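Local coordinates for protein D-galactonate dehydratase family member RspA (Pantoea ananatis, PDB 3T6C) that dehydrates D-gluconate to 2-dehydro-3-deoxy-D-gluconate with low activity in vitro, using one magnesium ion per subunit, as a member of the mandelate racemase/muconate lactonizing enzyme family, at residues N26-V32 against L83-P88. Numbering follows the deposited sequence.
Sequences NLFITNV and LIGKDP
Ile-29 lays its side chain over the turn Leu-83 to Lys-86, its CD1 meeting CB of Leu-83 at 4.0 Å while its CG1 passes CB of Pro-88, the two side chains running in opposite directions. With CG1 anti to its own carbonyl carbon (chi1 -66°), the longer branch is directed to Leu-83 and Pro-88 and leaves CG2 to meet CD1 of Ile-84; the two isoleucine side chains cross at about a right angle. A branched, wholly apolar residue suits this buried place, where Leu-121 of helix 108-129 also packs on Ile-29 and Pro-88.

The backbone of Ile-29 is gripped at both ends: its N donates to Lys-86 O (2.9 Å), and its O accepts from Gly-85 N in a straighter bond (166° at the hydrogen). The turn is of type II, closed by Lys-86 N to Leu-83 O, and Gly-85 takes its positive-phi position, which a residue without a side chain adopts easily. In the N-terminal capping domain of this enolase-superfamily fold, the contact thus ties the start of strand 29-37, an outer strand of the three-stranded antiparallel sheet, to the loop leaving helix 68-83.

Further along, CG2 of Val-32 rests on CD1 of Leu-83 at 4.0 Å, the two side chains crossing almost perpendicularly; both are apolar, as suits their packing against Ile-117. The long branch of Ile-84 lets CD1 reach the strand backbone at Asn-31 CA, 3.7 Å away, where Thr-30 and Asn-31 form a classic beta bulge opposite Glu-50. Toward the N-terminus, the compact, puckered ring of Pro-88 touches both Ile-29 and Leu-27, its CG 3.9 Å from Leu-27 CB.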
loop_
_atom_site.group_PDB
_atom_site.type_symbol
_atom_site.label_atom_id
_atom_site.label_comp_id
_atom_site.label_asym_id
_atom_site.label_seq_id
_atom_site.Cartn_x
_atom_site.Cartn_y
_atom_site.Cartn_z
ATOM N N ASN A 26 28.185 -7.050 -44.006
ATOM C CA ASN A 26 28.687 -6.211 -45.093
ATOM C C ASN A 26 29.650 -5.114 -44.609
ATOM O O ASN A 26 30.845 -5.185 -44.895
ATOM C CB ASN A 26 27.532 -5.607 -45.896
ATOM C CG ASN A 26 28.001 -4.887 -47.151
ATOM O OD1 ASN A 26 29.201 -4.678 -47.352
ATOM N ND2 ASN A 26 27.049 -4.494 -48.002
ATOM N N LEU A 27 29.156 -4.102 -43.890
ATOM C CA LEU A 27 30.079 -3.147 -43.256
ATOM C C LEU A 27 30.655 -3.780 -42.012
ATOM O O LEU A 27 30.029 -4.630 -41.374
ATOM C CB LEU A 27 29.349 -1.881 -42.780
ATOM C CG LEU A 27 28.711 -1.037 -43.868
ATOM C CD1 LEU A 27 27.795 0.043 -43.288
ATOM C CD2 LEU A 27 29.798 -0.407 -44.729
ATOM N N PHE A 28 31.841 -3.332 -41.642
ATOM C CA PHE A 28 32.442 -3.683 -40.355
ATOM C C PHE A 28 33.260 -2.507 -39.846
ATOM O O PHE A 28 33.648 -1.624 -40.634
ATOM C CB PHE A 28 33.309 -4.969 -40.424
ATOM C CG PHE A 28 34.413 -4.913 -41.403
ATOM C CD1 PHE A 28 34.225 -5.349 -42.709
ATOM C CD2 PHE A 28 35.671 -4.470 -41.022
ATOM C CE1 PHE A 28 35.267 -5.303 -43.632
ATOM C CE2 PHE A 28 36.718 -4.452 -41.953
ATOM C CZ PHE A 28 36.512 -4.855 -43.225
ATOM N N ILE A 29 33.397 -2.423 -38.522
ATOM C CA ILE A 29 34.096 -1.305 -37.882
ATOM C C ILE A 29 35.612 -1.517 -37.998
ATOM O O ILE A 29 36.150 -2.612 -37.758
ATOM C CB ILE A 29 33.698 -1.269 -36.390
ATOM C CG1 ILE A 29 32.188 -0.920 -36.297
ATOM C CG2 ILE A 29 34.572 -0.285 -35.640
ATOM C CD1 ILE A 29 31.633 -1.005 -34.866
ATOM N N THR A 30 36.283 -0.509 -38.565
ATOM C CA THR A 30 37.726 -0.585 -38.709
ATOM C C THR A 30 38.588 0.192 -37.714
ATOM O O THR A 30 39.764 -0.157 -37.505
ATOM C CB THR A 30 38.107 -0.117 -40.106
ATOM O OG1 THR A 30 37.664 1.233 -40.313
ATOM C CG2 THR A 30 37.485 -1.032 -41.171
ATOM N N ASN A 31 37.999 1.218 -37.111
ATOM C CA ASN A 31 38.758 2.068 -36.180
ATOM C C ASN A 31 37.775 2.781 -35.291
ATOM O O ASN A 31 36.726 3.126 -35.764
ATOM C CB ASN A 31 39.595 3.102 -36.992
ATOM C CG ASN A 31 40.672 3.785 -36.144
ATOM O OD1 ASN A 31 41.727 3.194 -35.877
ATOM N ND2 ASN A 31 40.433 5.034 -35.744
ATOM N N VAL A 32 38.142 3.040 -34.045
ATOM C CA VAL A 32 37.325 3.834 -33.141
ATOM C C VAL A 32 38.276 4.777 -32.480
ATOM O O VAL A 32 39.290 4.341 -31.898
ATOM C CB VAL A 32 36.634 2.971 -32.049
ATOM C CG1 VAL A 32 35.875 3.872 -30.996
ATOM C CG2 VAL A 32 35.717 1.946 -32.724
ATOM N N LEU A 83 35.126 -3.231 -30.289
ATOM C CA LEU A 83 34.303 -3.067 -31.507
ATOM C C LEU A 83 34.932 -3.450 -32.833
ATOM O O LEU A 83 34.224 -3.740 -33.816
ATOM C CB LEU A 83 33.848 -1.606 -31.649
ATOM C CG LEU A 83 32.918 -1.155 -30.525
ATOM C CD1 LEU A 83 32.798 0.337 -30.515
ATOM C CD2 LEU A 83 31.543 -1.817 -30.726
ATOM N N ILE A 84 36.258 -3.532 -32.872
ATOM C CA ILE A 84 36.901 -3.669 -34.150
ATOM C C ILE A 84 36.498 -5.007 -34.786
ATOM O O ILE A 84 36.512 -6.062 -34.111
ATOM C CB ILE A 84 38.443 -3.569 -34.022
ATOM C CG1 ILE A 84 38.859 -2.243 -33.376
ATOM C CG2 ILE A 84 39.053 -3.747 -35.430
ATOM C CD1 ILE A 84 38.322 -1.026 -34.107
ATOM N N GLY A 85 36.117 -4.945 -36.072
ATOM C CA GLY A 85 35.693 -6.082 -36.859
ATOM C C GLY A 85 34.227 -6.392 -36.771
ATOM O O GLY A 85 33.759 -7.266 -37.506
ATOM N N LYS A 86 33.493 -5.741 -35.872
ATOM C CA LYS A 86 32.038 -5.968 -35.745
ATOM C C LYS A 86 31.178 -5.231 -36.736
ATOM O O LYS A 86 31.556 -4.157 -37.202
ATOM C CB LYS A 86 31.584 -5.628 -34.316
ATOM C CG LYS A 86 32.142 -6.665 -33.330
ATOM C CD LYS A 86 31.756 -6.334 -31.902
ATOM C CE LYS A 86 32.324 -7.426 -30.983
ATOM N NZ LYS A 86 32.142 -7.054 -29.544
ATOM N N ASP A 87 30.022 -5.827 -37.080
ATOM C CA ASP A 87 29.055 -5.180 -37.986
ATOM C C ASP A 87 28.328 -4.070 -37.206
ATOM O O ASP A 87 27.661 -4.361 -36.217
ATOM C CB ASP A 87 28.049 -6.248 -38.457
ATOM C CG ASP A 87 27.037 -5.727 -39.428
ATOM O OD1 ASP A 87 26.957 -4.494 -39.643
ATOM O OD2 ASP A 87 26.289 -6.582 -39.971
ATOM N N PRO A 88 28.470 -2.802 -37.611
ATOM C CA PRO A 88 27.786 -1.689 -36.905
ATOM C C PRO A 88 26.256 -1.750 -37.000
ATOM O O PRO A 88 25.602 -1.011 -36.283
ATOM C CB PRO A 88 28.346 -0.429 -37.599
ATOM C CG PRO A 88 28.672 -0.918 -39.018
ATOM C CD PRO A 88 29.182 -2.346 -38.823
#